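Local atomic coordinates of nuclear polyadenylated rna-binding protein NAB2 (Saccharomyces cerevisiae, PDB entry 2V75), a protein that binds the poly(A) tails of mRNAs, protecting them from degradation by the exosome and taking part in tail-length control and nuclear export. Residues E33-V36 and L37-N41; E46-V49 and D50-S54; D57-R61 and D62-N66; E8-K11 and V12-E16. One frame throughout, in Å; residues are numbered along the deposited sequence.

Contact 1: E33-V36 and L37-N41; sequences EYIV and LLIVN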
loop_
_atom_site.group_PDB
_atom_site.type_symbol
_atom_site.label_atom_id
_atom_site.label_comp_id
_atom_site.label_asym_id
_atom_site.label_seq_id
_atom_site.Cartn_x
_atom_site.Cartn_y
_atom_site.Cartn_z
ATOM N N GLU A 33 -8.006 -0.459 -0.529
ATOM C CA GLU A 33 -8.929 0.476 0.113
ATOM C C GLU A 33 -8.745 0.444 1.625
ATOM O O GLU A 33 -8.851 1.484 2.291
ATOM C CB GLU A 33 -10.361 0.129 -0.253
ATOM C CG GLU A 33 -10.727 0.576 -1.670
ATOM C CD GLU A 33 -11.575 1.844 -1.697
ATOM O OE1 GLU A 33 -11.807 2.453 -0.622
ATOM O OE2 GLU A 33 -12.048 2.206 -2.804
ATOM N N TYR A 34 -8.543 -0.750 2.158
ATOM C CA TYR A 34 -8.452 -0.897 3.607
ATOM C C TYR A 34 -7.163 -0.207 4.062
ATOM O O TYR A 34 -7.163 0.525 5.056
ATOM C CB TYR A 34 -8.392 -2.356 4.023
ATOM C CG TYR A 34 -8.843 -2.616 5.424
ATOM C CD1 TYR A 34 -10.147 -2.907 5.715
ATOM C CD2 TYR A 34 -7.974 -2.526 6.483
ATOM C CE1 TYR A 34 -10.567 -3.132 7.033
ATOM C CE2 TYR A 34 -8.390 -2.731 7.771
ATOM C CZ TYR A 34 -9.679 -3.014 8.062
ATOM O OH TYR A 34 -9.973 -3.204 9.407
ATOM N N ILE A 35 -6.083 -0.438 3.338
ATOM C CA ILE A 35 -4.804 0.207 3.654
ATOM C C ILE A 35 -4.892 1.735 3.667
ATOM O O ILE A 35 -4.488 2.399 4.625
ATOM C CB ILE A 35 -3.651 -0.300 2.763
ATOM C CG1 ILE A 35 -3.351 -1.774 3.098
ATOM C CG2 ILE A 35 -2.421 0.646 2.905
ATOM C CD1 ILE A 35 -2.283 -2.384 2.171
ATOM N N VAL A 36 -5.518 2.294 2.654
ATOM C CA VAL A 36 -5.652 3.725 2.577
ATOM C C VAL A 36 -6.565 4.272 3.655
ATOM O O VAL A 36 -6.297 5.335 4.182
ATOM C CB VAL A 36 -6.090 4.107 1.171
ATOM C CG1 VAL A 36 -6.532 5.576 1.110
ATOM C CG2 VAL A 36 -4.951 3.734 0.211
ATOM N N LEU A 37 -7.618 3.541 4.026
ATOM C CA LEU A 37 -8.451 3.905 5.157
ATOM C C LEU A 37 -7.607 4.009 6.437
ATOM O O LEU A 37 -7.806 4.961 7.224
ATOM C CB LEU A 37 -9.562 2.863 5.368
ATOM C CG LEU A 37 -10.450 2.998 6.599
ATOM C CD1 LEU A 37 -11.392 4.176 6.484
ATOM C CD2 LEU A 37 -11.261 1.724 6.832
ATOM N N LEU A 38 -6.741 3.027 6.657
ATOM C CA LEU A 38 -5.931 2.984 7.892
ATOM C C LEU A 38 -4.939 4.162 7.889
ATOM O O LEU A 38 -4.756 4.816 8.891
ATOM C CB LEU A 38 -5.192 1.653 7.984
ATOM C CG LEU A 38 -6.113 0.454 8.295
ATOM C CD1 LEU A 38 -5.354 -0.852 8.129
ATOM C CD2 LEU A 38 -6.756 0.655 9.671
ATOM N N ILE A 39 -4.357 4.469 6.740
ATOM C CA ILE A 39 -3.275 5.467 6.651
ATOM C C ILE A 39 -3.851 6.849 6.727
ATOM O O ILE A 39 -3.463 7.643 7.579
ATOM C CB ILE A 39 -2.424 5.334 5.389
ATOM C CG1 ILE A 39 -1.584 4.060 5.486
ATOM C CG2 ILE A 39 -1.591 6.625 5.176
ATOM C CD1 ILE A 39 -0.818 3.679 4.214
ATOM N N VAL A 40 -4.857 7.118 5.900
ATOM C CA VAL A 40 -5.448 8.427 5.896
ATOM C C VAL A 40 -5.981 8.830 7.259
ATOM O O VAL A 40 -6.027 10.007 7.593
ATOM C CB VAL A 40 -6.591 8.463 4.888
ATOM C CG1 VAL A 40 -7.609 9.515 5.308
ATOM C CG2 VAL A 40 -5.970 8.711 3.515
ATOM N N ASN A 41 -6.400 7.857 8.060
ATOM C CA ASN A 41 -6.942 8.206 9.354
ATOM C C ASN A 41 -5.942 8.305 10.494
ATOM O O ASN A 41 -6.340 8.431 11.653
ATOM C CB ASN A 41 -8.102 7.283 9.695
ATOM C CG ASN A 41 -9.365 7.704 8.977
ATOM O OD1 ASN A 41 -9.996 8.698 9.353
ATOM N ND2 ASN A 41 -9.700 6.995 7.900
#

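Contact 2: E46-V49 and D50-S54; sequences ESVV and DELAS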
loop_
_atom_site.group_PDB
_atom_site.type_symbol
_atom_site.label_atom_id
_atom_site.label_comp_id
_atom_site.label_asym_id
_atom_site.label_seq_id
_atom_site.Cartn_x
_atom_site.Cartn_y
_atom_site.Cartn_z
ATOM N N GLU A 46 3.479 0.542 12.267
ATOM C CA GLU A 46 3.209 -0.639 13.077
ATOM C C GLU A 46 1.726 -0.999 13.260
ATOM O O GLU A 46 1.355 -2.157 13.069
ATOM C CB GLU A 46 3.821 -0.426 14.459
ATOM C CG GLU A 46 3.700 1.042 15.004
ATOM C CD GLU A 46 4.949 1.948 14.785
ATOM O OE1 GLU A 46 5.280 2.325 13.618
ATOM O OE2 GLU A 46 5.568 2.285 15.832
ATOM N N SER A 47 0.892 -0.002 13.551
ATOM C CA SER A 47 -0.550 -0.197 13.740
ATOM C C SER A 47 -1.217 -0.603 12.435
ATOM O O SER A 47 -2.142 -1.409 12.409
ATOM C CB SER A 47 -1.238 1.031 14.359
ATOM O OG SER A 47 -1.690 1.965 13.370
ATOM N N VAL A 48 -0.771 -0.070 11.317
ATOM C CA VAL A 48 -1.366 -0.458 10.059
ATOM C C VAL A 48 -0.943 -1.908 9.730
ATOM O O VAL A 48 -1.758 -2.702 9.269
ATOM C CB VAL A 48 -1.026 0.515 8.917
ATOM C CG1 VAL A 48 -1.552 -0.008 7.581
ATOM C CG2 VAL A 48 -1.497 1.949 9.327
ATOM N N VAL A 49 0.321 -2.241 9.932
ATOM C CA VAL A 49 0.779 -3.606 9.626
ATOM C C VAL A 49 0.077 -4.623 10.521
ATOM O O VAL A 49 -0.495 -5.621 10.047
ATOM C CB VAL A 49 2.295 -3.697 9.727
ATOM C CG1 VAL A 49 2.767 -5.149 9.491
ATOM C CG2 VAL A 49 2.914 -2.797 8.651
ATOM N N ASP A 50 0.056 -4.308 11.802
ATOM C CA ASP A 50 -0.710 -5.084 12.783
ATOM C C ASP A 50 -2.151 -5.380 12.331
ATOM O O ASP A 50 -2.582 -6.527 12.393
ATOM C CB ASP A 50 -0.774 -4.345 14.118
ATOM C CG ASP A 50 0.480 -4.461 14.909
ATOM O OD1 ASP A 50 1.335 -5.300 14.530
ATOM O OD2 ASP A 50 0.581 -3.728 15.930
ATOM N N GLU A 51 -2.888 -4.360 11.884
ATOM C CA GLU A 51 -4.282 -4.504 11.538
ATOM C C GLU A 51 -4.380 -5.397 10.315
ATOM O O GLU A 51 -5.224 -6.296 10.284
ATOM C CB GLU A 51 -4.975 -3.144 11.335
ATOM C CG GLU A 51 -6.352 -3.146 10.707
ATOM C CD GLU A 51 -7.491 -3.277 11.715
ATOM O OE1 GLU A 51 -7.220 -3.785 12.828
ATOM O OE2 GLU A 51 -8.631 -2.869 11.383
ATOM N N LEU A 52 -3.521 -5.198 9.322
ATOM C CA LEU A 52 -3.571 -6.003 8.101
ATOM C C LEU A 52 -3.264 -7.493 8.391
ATOM O O LEU A 52 -3.879 -8.406 7.815
ATOM C CB LEU A 52 -2.586 -5.471 7.065
ATOM C CG LEU A 52 -2.884 -4.086 6.505
ATOM C CD1 LEU A 52 -1.651 -3.515 5.679
ATOM C CD2 LEU A 52 -4.145 -4.174 5.743
ATOM N N ALA A 53 -2.289 -7.704 9.253
ATOM C CA ALA A 53 -1.919 -9.048 9.689
ATOM C C ALA A 53 -3.065 -9.766 10.386
ATOM O O ALA A 53 -3.158 -11.005 10.322
ATOM C CB ALA A 53 -0.715 -9.026 10.602
ATOM N N SER A 54 -3.883 -9.012 11.117
ATOM C CA SER A 54 -5.089 -9.569 11.695
ATOM C C SER A 54 -6.162 -9.964 10.664
ATOM O O SER A 54 -6.958 -10.820 10.928
ATOM C CB SER A 54 -5.667 -8.636 12.761
ATOM O OG SER A 54 -6.438 -7.598 12.211
#

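Contact 3: D57-R61 and D62-N66; sequences DSVSR and DTLAN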
loop_
_atom_site.group_PDB
_atom_site.type_symbol
_atom_site.label_atom_id
_atom_site.label_comp_id
_atom_site.label_asym_id
_atom_site.label_seq_id
_atom_site.Cartn_x
_atom_site.Cartn_y
_atom_site.Cartn_z
ATOM N N ASP A 57 -4.085 -13.740 6.741
ATOM C CA ASP A 57 -3.069 -14.713 7.127
ATOM C C ASP A 57 -2.320 -15.354 5.952
ATOM O O ASP A 57 -1.378 -16.134 6.160
ATOM C CB ASP A 57 -3.672 -15.773 8.029
ATOM C CG ASP A 57 -4.885 -16.449 7.422
ATOM O OD1 ASP A 57 -5.171 -16.223 6.207
ATOM O OD2 ASP A 57 -5.561 -17.191 8.175
ATOM N N SER A 58 -2.720 -15.006 4.736
ATOM C CA SER A 58 -2.086 -15.470 3.507
ATOM C C SER A 58 -0.883 -14.623 3.070
ATOM O O SER A 58 -0.212 -14.970 2.094
ATOM C CB SER A 58 -3.161 -15.462 2.403
ATOM O OG SER A 58 -3.805 -14.172 2.377
ATOM N N VAL A 59 -0.641 -13.516 3.776
ATOM C CA VAL A 59 0.419 -12.557 3.481
ATOM C C VAL A 59 1.281 -12.403 4.729
ATOM O O VAL A 59 0.776 -12.170 5.853
ATOM C CB VAL A 59 -0.116 -11.170 3.103
ATOM C CG1 VAL A 59 1.063 -10.312 2.374
ATOM C CG2 VAL A 59 -1.389 -11.357 2.251
ATOM N N SER A 60 2.578 -12.538 4.524
ATOM C CA SER A 60 3.531 -12.426 5.634
ATOM C C SER A 60 3.548 -11.019 6.197
ATOM O O SER A 60 3.274 -10.024 5.489
ATOM C CB SER A 60 4.947 -12.843 5.186
ATOM O OG SER A 60 5.426 -11.899 4.258
ATOM N N ARG A 61 3.918 -10.906 7.472
ATOM C CA ARG A 61 4.095 -9.581 8.056
ATOM C C ARG A 61 5.223 -8.818 7.357
ATOM O O ARG A 61 5.114 -7.615 7.113
ATOM C CB ARG A 61 4.294 -9.700 9.571
ATOM C CG ARG A 61 4.596 -8.467 10.224
ATOM C CD ARG A 61 4.641 -8.629 11.786
ATOM N NE ARG A 61 4.522 -7.270 12.277
ATOM C CZ ARG A 61 3.475 -6.725 12.898
ATOM N NH1 ARG A 61 2.412 -7.423 13.279
ATOM N NH2 ARG A 61 3.578 -5.435 13.201
ATOM N N ASP A 62 6.284 -9.507 6.971
ATOM C CA ASP A 62 7.359 -8.843 6.239
ATOM C C ASP A 62 6.817 -8.212 4.953
ATOM O O ASP A 62 7.068 -7.046 4.643
ATOM C CB ASP A 62 8.481 -9.827 5.885
ATOM C CG ASP A 62 9.657 -9.127 5.260
ATOM O OD1 ASP A 62 10.377 -8.421 5.988
ATOM O OD2 ASP A 62 9.824 -9.288 4.053
ATOM N N THR A 63 6.049 -8.975 4.179
ATOM C CA THR A 63 5.455 -8.445 2.948
ATOM C C THR A 63 4.476 -7.305 3.216
ATOM O O THR A 63 4.540 -6.240 2.555
ATOM C CB THR A 63 4.795 -9.577 2.145
ATOM O OG1 THR A 63 5.849 -10.408 1.699
ATOM C CG2 THR A 63 3.970 -9.021 0.920
ATOM N N LEU A 64 3.655 -7.451 4.241
ATOM C CA LEU A 64 2.717 -6.379 4.587
ATOM C C LEU A 64 3.482 -5.117 4.947
ATOM O O LEU A 64 3.104 -4.006 4.570
ATOM C CB LEU A 64 1.788 -6.751 5.754
ATOM C CG LEU A 64 0.760 -7.838 5.376
ATOM C CD1 LEU A 64 0.109 -8.399 6.645
ATOM C CD2 LEU A 64 -0.266 -7.223 4.421
ATOM N N ALA A 65 4.543 -5.289 5.719
ATOM C CA ALA A 65 5.379 -4.157 6.074
ATOM C C ALA A 65 5.980 -3.421 4.869
ATOM O O ALA A 65 5.988 -2.194 4.817
ATOM C CB ALA A 65 6.479 -4.562 7.076
ATOM N N ASN A 66 6.475 -4.154 3.885
ATOM C CA ASN A 66 6.945 -3.538 2.661
ATOM C C ASN A 66 5.867 -2.720 1.967
ATOM O O ASN A 66 6.146 -1.612 1.502
ATOM C CB ASN A 66 7.446 -4.602 1.724
ATOM C CG ASN A 66 8.005 -3.994 0.440
ATOM O OD1 ASN A 66 7.608 -4.352 -0.669
ATOM N ND2 ASN A 66 8.956 -3.063 0.605
#

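Contact 4: E8-K11 and V12-E16; sequences ENLK and VIVAE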
loop_
_atom_site.group_PDB
_atom_site.type_symbol
_atom_site.label_atom_id
_atom_site.label_comp_id
_atom_site.label_asym_id
_atom_site.label_seq_id
_atom_site.Cartn_x
_atom_site.Cartn_y
_atom_site.Cartn_z
ATOM N N GLU A 8 -7.290 8.881 -3.965
ATOM C CA GLU A 8 -7.638 8.028 -5.101
ATOM C C GLU A 8 -6.368 7.522 -5.779
ATOM O O GLU A 8 -6.239 6.339 -6.083
ATOM C CB GLU A 8 -8.579 8.746 -6.085
ATOM C CG GLU A 8 -10.005 8.956 -5.567
ATOM C CD GLU A 8 -10.673 7.674 -5.067
ATOM O OE1 GLU A 8 -10.805 6.705 -5.842
ATOM O OE2 GLU A 8 -11.089 7.622 -3.889
ATOM N N ASN A 9 -5.385 8.388 -5.948
ATOM C CA ASN A 9 -4.100 7.937 -6.468
ATOM C C ASN A 9 -3.349 7.000 -5.525
ATOM O O ASN A 9 -2.650 6.098 -5.980
ATOM C CB ASN A 9 -3.228 9.119 -6.844
ATOM C CG ASN A 9 -3.642 9.728 -8.170
ATOM O OD1 ASN A 9 -4.215 9.042 -9.024
ATOM N ND2 ASN A 9 -3.374 11.016 -8.346
ATOM N N LEU A 10 -3.476 7.205 -4.221
ATOM C CA LEU A 10 -2.846 6.267 -3.294
ATOM C C LEU A 10 -3.426 4.851 -3.386
ATOM O O LEU A 10 -2.700 3.867 -3.340
ATOM C CB LEU A 10 -2.911 6.808 -1.868
ATOM C CG LEU A 10 -1.985 6.061 -0.933
ATOM C CD1 LEU A 10 -0.496 6.099 -1.321
ATOM C CD2 LEU A 10 -2.179 6.558 0.498
ATOM N N LYS A 11 -4.734 4.759 -3.565
ATOM C CA LYS A 11 -5.382 3.448 -3.659
ATOM C C LYS A 11 -4.872 2.751 -4.907
ATOM O O LYS A 11 -4.575 1.572 -4.898
ATOM C CB LYS A 11 -6.878 3.613 -3.700
ATOM C CG LYS A 11 -7.568 3.975 -2.379
ATOM C CD LYS A 11 -9.097 4.057 -2.632
ATOM C CE LYS A 11 -9.794 4.913 -1.607
ATOM N NZ LYS A 11 -11.095 5.375 -2.120
ATOM N N VAL A 12 -4.689 3.504 -5.976
ATOM C CA VAL A 12 -4.129 2.918 -7.213
ATOM C C VAL A 12 -2.693 2.482 -7.004
ATOM O O VAL A 12 -2.294 1.365 -7.332
ATOM C CB VAL A 12 -4.195 3.879 -8.389
ATOM C CG1 VAL A 12 -3.322 3.374 -9.545
ATOM C CG2 VAL A 12 -5.638 4.066 -8.887
ATOM N N ILE A 13 -1.913 3.307 -6.314
ATOM C CA ILE A 13 -0.492 3.000 -6.096
ATOM C C ILE A 13 -0.317 1.786 -5.221
ATOM O O ILE A 13 0.522 0.922 -5.465
ATOM C CB ILE A 13 0.249 4.197 -5.467
ATOM C CG1 ILE A 13 0.494 5.260 -6.542
ATOM C CG2 ILE A 13 1.577 3.770 -4.806
ATOM C CD1 ILE A 13 0.868 6.631 -5.901
ATOM N N VAL A 14 -1.164 1.667 -4.216
ATOM C CA VAL A 14 -1.136 0.467 -3.353
ATOM C C VAL A 14 -1.528 -0.818 -4.112
ATOM O O VAL A 14 -0.845 -1.840 -4.003
ATOM C CB VAL A 14 -1.990 0.712 -2.091
ATOM C CG1 VAL A 14 -2.104 -0.585 -1.211
ATOM C CG2 VAL A 14 -1.381 1.819 -1.239
ATOM N N ALA A 15 -2.607 -0.747 -4.882
ATOM C CA ALA A 15 -2.981 -1.819 -5.799
ATOM C C ALA A 15 -1.843 -2.233 -6.738
ATOM O O ALA A 15 -1.668 -3.414 -7.005
ATOM C CB ALA A 15 -4.275 -1.446 -6.577
ATOM N N GLU A 16 -1.087 -1.275 -7.266
ATOM C CA GLU A 16 -0.000 -1.598 -8.176
ATOM C C GLU A 16 1.080 -2.405 -7.443
ATOM O O GLU A 16 1.655 -3.367 -7.986
ATOM C CB GLU A 16 0.589 -0.322 -8.793
ATOM C CG GLU A 16 -0.370 0.408 -9.651
ATOM C CD GLU A 16 -0.671 -0.296 -10.952
ATOM O OE1 GLU A 16 0.200 -0.974 -11.551
ATOM O OE2 GLU A 16 -1.761 -0.032 -11.492
#

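Contact 1: E33-V36 and L37-N41
Leu38 leans back on Tyr34 one turn earlier in helix 28-40, one of the five helices of this N-terminal domain, whose sequence family is grouped with the PWI-like folds. Traced outward, the Leu38 side chain stays against the preceding turn. Its CB lies 3.5 Å from Ile35 O. CG, set beside the backbone N by chi1 of -72°, comes to 3.4 Å from Tyr34 O. CD1 ends 3.5 Å from Tyr34 CD2, almost as near to CE2, so the methyl meets the ring at its edge, close to the ring plane, and not over a face. The tyrosine OH has a probable, unusually short hydrogen bond to Glu51 OE2 of helix 45-55. Leu38 itself also packs on Val48 of that helix.

The inward side of the helix repeats the same four-residue spacing in aliphatic form. Ile35 and Ile39 lie side by side and point the same way, with CG2 of Ile35 3.7 Å from CD1 of Ile39; they face helix 61-79, touching Val67 and Phe72 respectively. Val36 and Val40 meet more loosely and turn toward Thr7 of helix 7-18. Asn41 is the first residue to leave helical geometry, and its side chain folds back on the last turn: ND2 donates to Leu37 O at 2.9 Å and 167°, in the carbonyl plane, on a lone pair.

Contact 2: E46-V49 and D50-S54
Val48 and Leu52 run side by side in the same direction, one turn apart, with Val48 CG1 4.0 Å from Leu52 CD1. The closer approach is to the backbone: Leu52 CG lies 3.3 Å from Val48 O, the same carbonyl that accepts Leu52 N at 3.1 Å. This oxygen is therefore gripped by one N-H and flanked by the leucine's branch-point carbon. On another side of the helix Asp50 does something comparable with a polar group. Its chi1 of -78° sets CG beside its own backbone N, and CG ends 3.1 Å from Glu46 O. Both carboxylate oxygens of Asp50 sit near that oxygen as acceptors facing an acceptor, while Asp50 N donates to it at 2.8 Å and 166°.

These residues form two successive turns of helix 45-55 in the all-helical N-terminal domain of Nab2, which binds Mlp1 and is required for nuclear export of poly(A) RNA and of Nab2 itself. Four backbone bonds join the turns; the one from Glu51 N to Ser47 O is less regular, its donor standing 35° above the carbonyl plane.

The next shell explains the placement of the charged ends. Asp50 OD1 forms a salt bridge with Arg61 at the start of helix 61-79, which may offset the closeness of Glu46 O. Glu51, its chain bent at chi2, turns its carboxylate to Tyr34 of helix 28-40. Val48 and Leu52 are buried, both against Val68 of helix 61-79, with Leu38 and Ile35 of helix 28-40 beside them. Farther along, Ser54 OG donates to Glu51 O at 2.6 Å.

Contact 3: D57-R61 and D62-N66
Val59 and Thr63 cross at about a right angle, methyl to methyl, with Val59 CG1 3.5 Å from Thr63 CG2, closer than ordinary van der Waals spacing. The same Val59 CG1 also bears on Leu64, 3.9 Å from its CG. Since Val59 directly precedes the N-cap and Leu64 is the fourth residue of the helix after it, the pair has the placement of a hydrophobic staple across the start of helix 61-79. Both torsions cooperate: CG1 of Val59 lies opposite its backbone N (chi1 -163°), while CG of Leu64 swings beside its own N and settles 3.3 Å from Ser60 O.

Ser60 is the N-cap. Its OG stands between the backbone N and the carbonyl carbon, and from there it turns along the first helical turn to accept Thr63 N at 3.0 Å and 159°. Thr63 thus faces the cap with its amide and the staple with its CG2. Ser60 O then takes Leu64 N at 2.9 Å, the first regular helical bond, and Arg61 O takes Ala65 N at 2.8 Å.

Arg61 points another way, its chain extended from CG to NE toward helix 45-55 and its salt-bridge partner there; Leu64 packs on Leu52 and Ala53 of that helix, while Val59 touches Phe24. The chemistry is that of a helix start: one N-H of the first turn is answered by a serine hydroxyl and the apolar side is partly covered by Val59. The carboxylate of Asp62, also in the first turn, would probably interact favourably with the positive end of the helix dipole.

Contact 4: E8-K11 and V12-E16
Two adjoining turns of helix 7-18, the first helix of the Nab2 N-terminal domain, meet where Leu10 and Val14 pack on successive turns. Side chain to side chain the approach is loose, Leu10 CG being 4.3 Å from Val14 CG2. The tighter contact is with the main chain: Val14 CG2, set beside its backbone N by chi1 of 174° for its sister CG1, lies 3.2 Å from Leu10 O. That oxygen also accepts Val14 N at 2.8 Å, so amide and methyl approach the same carbonyl. Ile13 repeats the pattern one residue earlier, its CG1 3.3 Å from Asn9 O, which Ile13 N donates to at 2.9 Å. The last bond of the set, from Ala15 N to Lys11 O, is nearly straight at 171°.

Outward from the helix, Ile13 reaches Ile87 and Ile91 of helix 84-93, Leu10 and Val14 reach Val36 and Ile35 of helix 28-40, and all three also touch helix 61-79. The helix is thus packed between its neighbours by branched aliphatic groups.

One polar pair lies beside them. Lys11, extended beyond CG, reaches back along the helix to Glu8, its NZ 2.9 Å from Glu8 OE2, on the syn side of the carboxylate and 28° out of its plane. Glu33 OE1 is a second, weak and long, ionic partner of this ammonium. The two nearby carboxylates would probably stabilise the charge on NZ, the second adding at most a weak ionic tie to helix 28-40.

In the fold
All four contacts are local, and the first, second and fourth are partly buried turns within helices, whereas contact 3 is a surface contact where a loop enters a helix. Helix 61-79 unites them: it carries contact 3 and takes apolar side chains from contacts 1, 2 and 4. Contact 1 bridges contacts 2 and 4, touching contact 2 through Ile35 on Leu52 and contact 4 through Val36 on Leu10 and Lys11. Contacts 2 and 4 lie on opposite sides of the chain's centre, about 18 Å apart between centres. Charge differs from seam to seam: a close salt bridge joins contacts 2 and 3, while only a long, weak ion pair spans contacts 4 and 1.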